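Dachshund homolog 1 (Homo sapiens, PDB 1L8R) is a DNA-binding transcription factor involved in organogenesis, interacting with SIX and EYA proteins, and is seen here as its DACHbox-N domain, whose DNA-binding motif resembles a winged helix. Local coordinates at residues S19-E23 with G24-I28; G43-H46 with T47-K51; N63-Q66 with V67-R71; K84-R88 with K89-T93. All coordinates share one frame; numbering follows the deposited sequence.

Contact 1 (S19-E23 with G24-I28); sequences SFTVE and GCELI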
loop_
_atom_site.group_PDB
_atom_site.type_symbol
_atom_site.label_atom_id
_atom_site.label_comp_id
_atom_site.label_asym_id
_atom_site.label_seq_id
_atom_site.Cartn_x
_atom_site.Cartn_y
_atom_site.Cartn_z
ATOM N N SER A 19 4.368 3.740 -5.909
ATOM C CA SER A 19 5.098 4.078 -4.702
ATOM C C SER A 19 5.341 5.576 -4.585
ATOM O O SER A 19 5.354 6.289 -5.587
ATOM C CB SER A 19 6.454 3.358 -4.715
ATOM O OG SER A 19 7.349 3.896 -3.757
ATOM N N PHE A 20 5.522 6.029 -3.348
ATOM C CA PHE A 20 5.864 7.420 -3.043
ATOM C C PHE A 20 6.906 7.315 -1.944
ATOM O O PHE A 20 6.823 6.434 -1.087
ATOM C CB PHE A 20 4.674 8.221 -2.496
ATOM C CG PHE A 20 3.635 8.545 -3.519
ATOM C CD1 PHE A 20 3.858 9.518 -4.490
ATOM C CD2 PHE A 20 2.440 7.841 -3.544
ATOM C CE1 PHE A 20 2.907 9.782 -5.475
ATOM C CE2 PHE A 20 1.478 8.088 -4.523
ATOM C CZ PHE A 20 1.704 9.059 -5.495
ATOM N N THR A 21 7.902 8.193 -1.968
ATOM C CA THR A 21 8.904 8.170 -0.917
ATOM C C THR A 21 8.563 9.286 0.063
ATOM O O THR A 21 8.637 10.470 -0.269
ATOM C CB THR A 21 10.298 8.357 -1.496
ATOM O OG1 THR A 21 10.602 7.227 -2.324
ATOM C CG2 THR A 21 11.332 8.453 -0.381
ATOM N N VAL A 22 8.181 8.879 1.270
ATOM C CA VAL A 22 7.755 9.780 2.342
ATOM C C VAL A 22 8.669 9.685 3.562
ATOM O O VAL A 22 8.965 8.592 4.034
ATOM C CB VAL A 22 6.315 9.419 2.774
ATOM C CG1 VAL A 22 5.811 10.385 3.839
ATOM C CG2 VAL A 22 5.412 9.414 1.561
ATOM N N GLU A 23 9.108 10.831 4.076
ATOM C CA GLU A 23 9.992 10.844 5.237
ATOM C C GLU A 23 11.195 9.932 5.039
ATOM O O GLU A 23 11.579 9.202 5.956
ATOM C CB GLU A 23 9.254 10.390 6.500
ATOM C CG GLU A 23 8.383 11.431 7.175
ATOM C CD GLU A 23 8.158 11.102 8.646
ATOM O OE1 GLU A 23 9.071 11.355 9.463
ATOM O OE2 GLU A 23 7.082 10.577 8.989
ATOM N N GLY A 24 11.772 9.964 3.842
ATOM C CA GLY A 24 12.943 9.153 3.548
ATOM C C GLY A 24 12.740 7.658 3.390
ATOM O O GLY A 24 13.710 6.901 3.353
ATOM N N CYS A 25 11.493 7.216 3.283
ATOM C CA CYS A 25 11.238 5.790 3.134
ATOM C C CYS A 25 10.357 5.522 1.922
ATOM O O CYS A 25 9.365 6.207 1.704
ATOM C CB CYS A 25 10.561 5.241 4.388
ATOM S SG CYS A 25 10.482 3.441 4.435
ATOM N N GLU A 26 10.731 4.524 1.131
ATOM C CA GLU A 26 9.965 4.170 -0.048
ATOM C C GLU A 26 8.736 3.386 0.400
ATOM O O GLU A 26 8.854 2.324 1.013
ATOM C CB GLU A 26 10.813 3.320 -0.994
ATOM C CG GLU A 26 10.163 3.063 -2.334
ATOM C CD GLU A 26 11.106 2.388 -3.307
ATOM O OE1 GLU A 26 12.090 3.036 -3.727
ATOM O OE2 GLU A 26 10.861 1.214 -3.646
ATOM N N LEU A 27 7.561 3.910 0.089
ATOM C CA LEU A 27 6.325 3.253 0.479
ATOM C C LEU A 27 5.526 2.866 -0.748
ATOM O O LEU A 27 5.594 3.536 -1.776
ATOM C CB LEU A 27 5.493 4.193 1.343
ATOM C CG LEU A 27 6.211 4.852 2.516
ATOM C CD1 LEU A 27 5.242 5.807 3.204
ATOM C CD2 LEU A 27 6.727 3.804 3.490
ATOM N N ILE A 28 4.776 1.775 -0.650
ATOM C CA ILE A 28 3.963 1.367 -1.775
ATOM C C ILE A 28 2.481 1.422 -1.425
ATOM O O ILE A 28 2.092 1.476 -0.244
ATOM C CB ILE A 28 4.356 -0.050 -2.303
ATOM C CG1 ILE A 28 4.193 -1.108 -1.212
ATOM C CG2 ILE A 28 5.814 -0.025 -2.774
ATOM C CD1 ILE A 28 5.290 -1.100 -0.192
#
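The tip of the beta hairpin formed by strands 15-22 and 25-29 brings S19-V22 against C25-I28 in antiparallel register. F20 pairs with L27 through two backbone bonds, the F20 N to L27 O one measuring 2.9 Å, and V22 pairs in the same way with C25 to close the turn. L27 O has a second donor: S19 OG comes in from above its carbonyl plane at 2.7 Å. With OG anti to the S19 backbone N (chi1 165°), the buried hydroxyl also lies on the aliphatic part of E26, 3.3 Å from CG. Were S19 an alanine, L27 O would probably be left with the F20 amide alone of this pair of donors, and E26 CG would lose the atom it rests against. At the non-hydrogen-bonded pair T21-E26, T21 CA sends a C-H toward C25 O at 3.3 Å. The face carrying F20, V22, C25 and L27 is apolar: V22 CB meets L27 CD1 at 3.8 Å, the two side chains crossing at about a right angle, while F20 turns off to helix 64-73. E23 and G24 both take positive phi, as expected for a two-residue hairpin loop with a type I' turn.

Contact 2 (G43-H46 with T47-K51); sequences GGLH and TVYTK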
loop_
_atom_site.group_PDB
_atom_site.type_symbol
_atom_site.label_atom_id
_atom_site.label_comp_id
_atom_site.label_asym_id
_atom_site.label_seq_id
_atom_site.Cartn_x
_atom_site.Cartn_y
_atom_site.Cartn_z
ATOM N N GLY A 43 -8.864 -11.981 2.191
ATOM C CA GLY A 43 -10.151 -11.407 1.842
ATOM C C GLY A 43 -10.619 -10.345 2.821
ATOM O O GLY A 43 -11.199 -10.661 3.864
ATOM N N GLY A 44 -10.370 -9.082 2.491
ATOM C CA GLY A 44 -10.790 -8.001 3.361
ATOM C C GLY A 44 -9.663 -7.092 3.809
ATOM O O GLY A 44 -8.751 -7.521 4.518
ATOM N N LEU A 45 -9.728 -5.829 3.395
ATOM C CA LEU A 45 -8.717 -4.848 3.766
ATOM C C LEU A 45 -8.949 -4.477 5.222
ATOM O O LEU A 45 -8.057 -3.969 5.899
ATOM C CB LEU A 45 -8.839 -3.601 2.885
ATOM C CG LEU A 45 -7.656 -2.628 2.880
ATOM C CD1 LEU A 45 -6.417 -3.333 2.339
ATOM C CD2 LEU A 45 -7.990 -1.424 2.019
ATOM N N HIS A 46 -10.164 -4.735 5.699
ATOM C CA HIS A 46 -10.526 -4.444 7.080
ATOM C C HIS A 46 -9.680 -5.327 7.995
ATOM O O HIS A 46 -9.208 -4.886 9.045
ATOM C CB HIS A 46 -12.021 -4.720 7.294
ATOM C CG HIS A 46 -12.530 -4.311 8.642
ATOM N ND1 HIS A 46 -12.342 -5.071 9.774
ATOM C CD2 HIS A 46 -13.221 -3.213 9.039
ATOM C CE1 HIS A 46 -12.893 -4.464 10.811
ATOM N NE2 HIS A 46 -13.433 -3.333 10.389
ATOM N N THR A 47 -9.482 -6.574 7.577
ATOM C CA THR A 47 -8.686 -7.524 8.342
ATOM C C THR A 47 -7.228 -7.088 8.299
ATOM O O THR A 47 -6.503 -7.222 9.284
ATOM C CB THR A 47 -8.803 -8.946 7.762
ATOM O OG1 THR A 47 -10.186 -9.323 7.710
ATOM C CG2 THR A 47 -8.046 -9.947 8.632
ATOM N N VAL A 48 -6.802 -6.567 7.148
ATOM C CA VAL A 48 -5.431 -6.088 6.996
ATOM C C VAL A 48 -5.161 -5.026 8.055
ATOM O O VAL A 48 -4.167 -5.097 8.775
ATOM C CB VAL A 48 -5.188 -5.467 5.595
ATOM C CG1 VAL A 48 -3.846 -4.748 5.569
ATOM C CG2 VAL A 48 -5.211 -6.553 4.528
ATOM N N TYR A 49 -6.052 -4.043 8.152
ATOM C CA TYR A 49 -5.891 -2.978 9.138
ATOM C C TYR A 49 -5.825 -3.556 10.552
ATOM O O TYR A 49 -5.050 -3.090 11.387
ATOM C CB TYR A 49 -7.048 -1.976 9.036
ATOM C CG TYR A 49 -7.029 -1.108 7.789
ATOM C CD1 TYR A 49 -8.116 -0.291 7.476
ATOM C CD2 TYR A 49 -5.922 -1.084 6.937
ATOM C CE1 TYR A 49 -8.104 0.531 6.347
ATOM C CE2 TYR A 49 -5.900 -0.266 5.804
ATOM C CZ TYR A 49 -6.994 0.539 5.518
ATOM O OH TYR A 49 -6.981 1.361 4.412
ATOM N N THR A 50 -6.638 -4.573 10.821
ATOM C CA THR A 50 -6.639 -5.208 12.135
ATOM C C THR A 50 -5.273 -5.843 12.413
ATOM O O THR A 50 -4.692 -5.658 13.485
ATOM C CB THR A 50 -7.716 -6.307 12.226
ATOM O OG1 THR A 50 -9.003 -5.740 11.941
ATOM C CG2 THR A 50 -7.732 -6.921 13.618
ATOM N N LYS A 51 -4.762 -6.588 11.442
ATOM C CA LYS A 51 -3.468 -7.239 11.602
ATOM C C LYS A 51 -2.343 -6.215 11.716
ATOM O O LYS A 51 -1.444 -6.356 12.546
ATOM C CB LYS A 51 -3.200 -8.175 10.423
ATOM C CG LYS A 51 -4.168 -9.342 10.336
ATOM C CD LYS A 51 -3.816 -10.252 9.173
ATOM C CE LYS A 51 -4.737 -11.458 9.121
ATOM N NZ LYS A 51 -4.655 -12.262 10.371
#
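L45, in the first turn of helix 45-54, packs its branches on two residues further along: CD1 lies 4.1 Å from V48 CG2, and CD2 lies 3.8 Å from Y49 OH. With CG anti to the backbone N (chi1 -165°), the leucine branches turn back toward V48 and the Y49 ring, which itself leans back toward the helix start. The backbone links L45 to Y49 too. L45 O accepts from Y49 N at 3.0 Å in a nearly straight bond (164° at the hydrogen), and the same oxygen stands over one face of the Y49 ring, toward its rim, 3.6 Å from Y49 CG. This packed side faces the protein, where L45 and V48 touch F34 of helix 30-37 and the Y49 ring meets K84 in a cation-pi interaction.

The other side is looser and mostly polar. H46 and T50 are exposed, and H46 ND1 stays 4.0 Å from T50 OG1. The firm link here is H46 O, which receives T50 OG1 at 3.0 Å and T50 N at 3.1 Å from opposite faces of its carbonyl plane. At the helix start, G44 occupies the N-cap position with backbone angles that call for glycine; it can give no side-chain cap, and its carbonyl makes weak bonds to T47 N and V48 N. The chemistry implies an unevenly held first turn: its start relies on long backbone bonds, the inward side adds apolar contacts around L45, and the solvent side is secured by a threonine hydroxyl doubling the helical bond to H46 O.

Contact 3 (N63-Q66 with V67-R71); sequences NVEQ and VRILR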
loop_
_atom_site.group_PDB
_atom_site.type_symbol
_atom_site.label_atom_id
_atom_site.label_comp_id
_atom_site.label_asym_id
_atom_site.label_seq_id
_atom_site.Cartn_x
_atom_site.Cartn_y
_atom_site.Cartn_z
ATOM N N ASN A 63 -2.047 11.864 0.819
ATOM C CA ASN A 63 -2.646 13.189 0.760
ATOM C C ASN A 63 -3.531 13.257 -0.492
ATOM O O ASN A 63 -3.547 12.333 -1.315
ATOM C CB ASN A 63 -1.568 14.290 0.762
ATOM C CG ASN A 63 -0.561 14.146 -0.365
ATOM O OD1 ASN A 63 -0.931 14.013 -1.525
ATOM N ND2 ASN A 63 0.722 14.196 -0.024
ATOM N N VAL A 64 -4.280 14.339 -0.640
ATOM C CA VAL A 64 -5.172 14.469 -1.781
ATOM C C VAL A 64 -4.507 14.261 -3.144
ATOM O O VAL A 64 -5.080 13.616 -4.028
ATOM C CB VAL A 64 -5.881 15.837 -1.761
ATOM C CG1 VAL A 64 -6.630 16.054 -3.072
ATOM C CG2 VAL A 64 -6.862 15.882 -0.597
ATOM N N GLU A 65 -3.309 14.809 -3.319
ATOM C CA GLU A 65 -2.602 14.682 -4.584
ATOM C C GLU A 65 -2.221 13.238 -4.889
ATOM O O GLU A 65 -2.378 12.783 -6.023
ATOM C CB GLU A 65 -1.343 15.549 -4.581
ATOM C CG GLU A 65 -0.693 15.655 -5.942
ATOM C CD GLU A 65 0.585 16.466 -5.919
ATOM O OE1 GLU A 65 0.672 17.410 -5.108
ATOM O OE2 GLU A 65 1.490 16.166 -6.725
ATOM N N GLN A 66 -1.735 12.527 -3.874
ATOM C CA GLN A 66 -1.321 11.130 -4.034
ATOM C C GLN A 66 -2.523 10.249 -4.355
ATOM O O GLN A 66 -2.438 9.344 -5.189
ATOM C CB GLN A 66 -0.626 10.636 -2.764
ATOM C CG GLN A 66 0.739 11.308 -2.520
ATOM C CD GLN A 66 1.272 11.062 -1.130
ATOM O OE1 GLN A 66 0.508 10.795 -0.193
ATOM N NE2 GLN A 66 2.587 11.175 -0.970
ATOM N N VAL A 67 -3.643 10.502 -3.689
ATOM C CA VAL A 67 -4.844 9.708 -3.954
ATOM C C VAL A 67 -5.265 9.858 -5.418
ATOM O O VAL A 67 -5.563 8.866 -6.099
ATOM C CB VAL A 67 -6.011 10.135 -3.037
ATOM C CG1 VAL A 67 -7.323 9.500 -3.530
ATOM C CG2 VAL A 67 -5.726 9.709 -1.605
ATOM N N ARG A 68 -5.268 11.091 -5.916
ATOM C CA ARG A 68 -5.657 11.346 -7.297
ATOM C C ARG A 68 -4.716 10.664 -8.294
ATOM O O ARG A 68 -5.160 10.124 -9.307
ATOM C CB ARG A 68 -5.709 12.853 -7.558
ATOM C CG ARG A 68 -6.771 13.567 -6.737
ATOM C CD ARG A 68 -6.819 15.043 -7.073
ATOM N NE ARG A 68 -7.144 15.253 -8.479
ATOM C CZ ARG A 68 -7.192 16.445 -9.067
ATOM N NH1 ARG A 68 -6.935 17.543 -8.366
ATOM N NH2 ARG A 68 -7.493 16.535 -10.358
ATOM N N ILE A 69 -3.417 10.686 -8.010
ATOM C CA ILE A 69 -2.459 10.040 -8.905
ATOM C C ILE A 69 -2.697 8.527 -8.916
ATOM O O ILE A 69 -2.721 7.902 -9.978
ATOM C CB ILE A 69 -1.001 10.337 -8.471
ATOM C CG1 ILE A 69 -0.665 11.800 -8.771
ATOM C CG2 ILE A 69 -0.026 9.407 -9.208
ATOM C CD1 ILE A 69 0.582 12.293 -8.082
ATOM N N LEU A 70 -2.895 7.941 -7.742
ATOM C CA LEU A 70 -3.115 6.500 -7.657
ATOM C C LEU A 70 -4.389 6.105 -8.392
ATOM O O LEU A 70 -4.442 5.054 -9.025
ATOM C CB LEU A 70 -3.174 6.062 -6.193
ATOM C CG LEU A 70 -1.849 6.278 -5.452
ATOM C CD1 LEU A 70 -2.024 6.085 -3.969
ATOM C CD2 LEU A 70 -0.816 5.295 -6.001
ATOM N N ARG A 71 -5.417 6.945 -8.318
ATOM C CA ARG A 71 -6.650 6.635 -9.041
ATOM C C ARG A 71 -6.398 6.706 -10.551
ATOM O O ARG A 71 -6.886 5.868 -11.318
ATOM C CB ARG A 71 -7.765 7.614 -8.663
ATOM C CG ARG A 71 -8.314 7.407 -7.270
ATOM C CD ARG A 71 -9.731 7.953 -7.173
ATOM N NE ARG A 71 -9.818 9.353 -7.571
ATOM C CZ ARG A 71 -10.084 10.352 -6.736
ATOM N NH1 ARG A 71 -10.288 10.105 -5.449
ATOM N NH2 ARG A 71 -10.154 11.596 -7.189
#
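V67 and L70 each place a side chain on the carbonyl that receives their own amide. V67 N bonds N63 O at 3.0 Å, the donor nearly along the C=O axis, and V67 CG2 rests on that oxygen; one turn on, Q66 O accepts from L70 N at 2.9 Å with L70 CG at 3.1 Å from it. R68 does likewise on the exposed side: its CG lies 3.2 Å from V64 O, since CG is turned beside the backbone N (chi1 -64°), and its CD reaches V64 CG1 at 4.1 Å. E65 and I69 run side by side, pointing the same way, with E65 CG and I69 CD1 in loose contact at 4.2 Å.

The first of these turns is set by the capping box that starts helix 64-73. Q66 N donates to N63 OD1 at 2.9 Å (160° at the hydrogen), and N63 N donates back to Q66 OE1, also at 2.9 Å (162°). Further out, N63 ND2 bonds N5 OD1 and Q66 NE2 bonds N4 O, tying both amides to the N-terminal loop. The inner side of the helix, from Q66, I69 and L70, packs on F20 of strand 15-22, and R71 NH1 reaches V80 O.

In each of the two side-chain amides the oxygen accepts and the nitrogen donates, a division of roles that should disfavour a flip of either group. The reciprocal pair also gives the backbone N-H groups of Q66 and N63 an acceptor each, so each residue holds the other's backbone.

Contact 4 (K84-R88 with K89-T93); sequences KLISR and KDFET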
loop_
_atom_site.group_PDB
_atom_site.type_symbol
_atom_site.label_atom_id
_atom_site.label_comp_id
_atom_site.label_asym_id
_atom_site.label_seq_id
_atom_site.Cartn_x
_atom_site.Cartn_y
_atom_site.Cartn_z
ATOM N N LYS A 84 -3.824 4.295 1.852
ATOM C CA LYS A 84 -2.697 4.197 2.766
ATOM C C LYS A 84 -1.488 3.568 2.096
ATOM O O LYS A 84 -1.618 2.820 1.121
ATOM C CB LYS A 84 -3.099 3.416 4.014
ATOM C CG LYS A 84 -4.010 4.235 4.923
ATOM C CD LYS A 84 -4.570 3.422 6.064
ATOM C CE LYS A 84 -5.430 4.294 6.964
ATOM N NZ LYS A 84 -6.157 3.481 7.988
ATOM N N LEU A 85 -0.313 3.896 2.627
ATOM C CA LEU A 85 0.956 3.421 2.098
ATOM C C LEU A 85 1.794 2.764 3.192
ATOM O O LEU A 85 1.793 3.214 4.333
ATOM C CB LEU A 85 1.759 4.608 1.552
ATOM C CG LEU A 85 1.137 5.581 0.546
ATOM C CD1 LEU A 85 2.117 6.725 0.285
ATOM C CD2 LEU A 85 0.797 4.855 -0.756
ATOM N N ILE A 86 2.510 1.696 2.853
ATOM C CA ILE A 86 3.404 1.078 3.830
ATOM C C ILE A 86 4.666 0.614 3.110
ATOM O O ILE A 86 4.653 0.426 1.900
ATOM C CB ILE A 86 2.765 -0.117 4.603
ATOM C CG1 ILE A 86 2.334 -1.226 3.649
ATOM C CG2 ILE A 86 1.613 0.389 5.476
ATOM C CD1 ILE A 86 1.980 -2.524 4.387
ATOM N N SER A 87 5.761 0.465 3.849
ATOM C CA SER A 87 7.020 0.043 3.241
ATOM C C SER A 87 6.945 -1.389 2.723
ATOM O O SER A 87 6.115 -2.182 3.169
ATOM C CB SER A 87 8.165 0.175 4.254
ATOM O OG SER A 87 8.003 -0.718 5.345
ATOM N N ARG A 88 7.808 -1.731 1.772
ATOM C CA ARG A 88 7.789 -3.085 1.240
ATOM C C ARG A 88 8.125 -4.093 2.331
ATOM O O ARG A 88 7.577 -5.193 2.349
ATOM C CB ARG A 88 8.747 -3.216 0.051
ATOM C CG ARG A 88 8.145 -2.676 -1.245
ATOM C CD ARG A 88 9.008 -2.951 -2.464
ATOM N NE ARG A 88 10.312 -2.301 -2.368
ATOM C CZ ARG A 88 11.154 -2.165 -3.385
ATOM N NH1 ARG A 88 10.833 -2.633 -4.585
ATOM N NH2 ARG A 88 12.318 -1.558 -3.204
ATOM N N LYS A 89 9.005 -3.710 3.254
ATOM C CA LYS A 89 9.381 -4.596 4.353
ATOM C C LYS A 89 8.168 -4.834 5.251
ATOM O O LYS A 89 7.933 -5.952 5.710
ATOM C CB LYS A 89 10.513 -3.990 5.185
ATOM C CG LYS A 89 11.143 -4.982 6.157
ATOM C CD LYS A 89 12.192 -4.330 7.051
ATOM C CE LYS A 89 11.560 -3.667 8.266
ATOM N NZ LYS A 89 10.961 -4.684 9.178
ATOM N N ASP A 90 7.407 -3.774 5.510
ATOM C CA ASP A 90 6.219 -3.894 6.343
ATOM C C ASP A 90 5.139 -4.691 5.624
ATOM O O ASP A 90 4.353 -5.408 6.257
ATOM C CB ASP A 90 5.690 -2.510 6.742
ATOM C CG ASP A 90 6.474 -1.894 7.895
ATOM O OD1 ASP A 90 7.228 -2.629 8.569
ATOM O OD2 ASP A 90 6.329 -0.680 8.144
ATOM N N PHE A 91 5.088 -4.584 4.301
ATOM C CA PHE A 91 4.086 -5.345 3.585
ATOM C C PHE A 91 4.439 -6.825 3.706
ATOM O O PHE A 91 3.565 -7.659 3.899
ATOM C CB PHE A 91 4.030 -4.982 2.107
ATOM C CG PHE A 91 2.983 -5.748 1.357
ATOM C CD1 PHE A 91 1.636 -5.438 1.512
ATOM C CD2 PHE A 91 3.331 -6.829 0.557
ATOM C CE1 PHE A 91 0.647 -6.196 0.891
ATOM C CE2 PHE A 91 2.353 -7.593 -0.068
ATOM C CZ PHE A 91 1.008 -7.277 0.096
ATOM N N GLU A 92 5.725 -7.145 3.593
ATOM C CA GLU A 92 6.139 -8.541 3.691
ATOM C C GLU A 92 5.819 -9.083 5.082
ATOM O O GLU A 92 5.394 -10.226 5.222
ATOM C CB GLU A 92 7.634 -8.696 3.383
ATOM C CG GLU A 92 8.043 -8.275 1.966
ATOM C CD GLU A 92 7.228 -8.942 0.855
ATOM O OE1 GLU A 92 6.477 -9.901 1.129
ATOM O OE2 GLU A 92 7.349 -8.505 -0.310
ATOM N N THR A 93 6.017 -8.258 6.106
ATOM C CA THR A 93 5.706 -8.662 7.471
ATOM C C THR A 93 4.207 -8.956 7.523
ATOM O O THR A 93 3.775 -9.948 8.106
ATOM C CB THR A 93 6.039 -7.545 8.483
ATOM O OG1 THR A 93 7.452 -7.299 8.477
ATOM C CG2 THR A 93 5.612 -7.945 9.889
HETATM O O HOH W 1 5.286 1.098 6.622
#
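S87 grips the start of helix 88-99 through two oxygens: its carbonyl O accepts from F91 N at 2.8 Å, and its OG accepts from D90 N at 3.1 Å. This is an N-cap at a strand-to-helix junction, where strand 84-87 meets the helix at about a right angle (92°). The capping bond is possible because OG lies between the backbone N and the carbonyl carbon (chi1 65°), folded over toward the first turn. A water closes a further link, accepting from S87 N at 2.9 Å and donating to D90 OD2 at 2.6 Å. With a valine in place of S87, D90 N would probably lose its capping acceptor and the D90 side chain would meet a methyl group where it now lies near a hydroxyl. On the next residue R88 O accepts from E92 N, with E92 CG 3.1 Å from that oxygen; the charged ends lead elsewhere, R88 to D11 O and E26, E92 to R13. Packing comes from I86, which points toward the helix and touches the F91 backbone, CD1 to CA at 3.6 Å. The same methyl sits at the edge of the F91 ring, near its plane, 4.1 Å from F91 CD1.

The contacts follow one another along the chain without overlap, in the order 1 to 4, all within the DACHbox-N domain. Contacts 1 and 4 are joined through the antiparallel sheet, their centres about 10 Å apart: strands 25-29 and 84-87 are neighbours, with a probable hydrogen bond from I28 N to I86 O at 2.9 Å. Contact 3 meets contact 1, centres about 14 Å apart, where helix 64-73 lies on F20. Contact 2 lies about 22 Å from both contacts 1 and 3, centre to centre, but touches contact 4, centres about 14 Å apart. Hairpin, helix starts and strand-to-helix junction thus frame one compact domain whose DNA-binding motif resembles a winged helix.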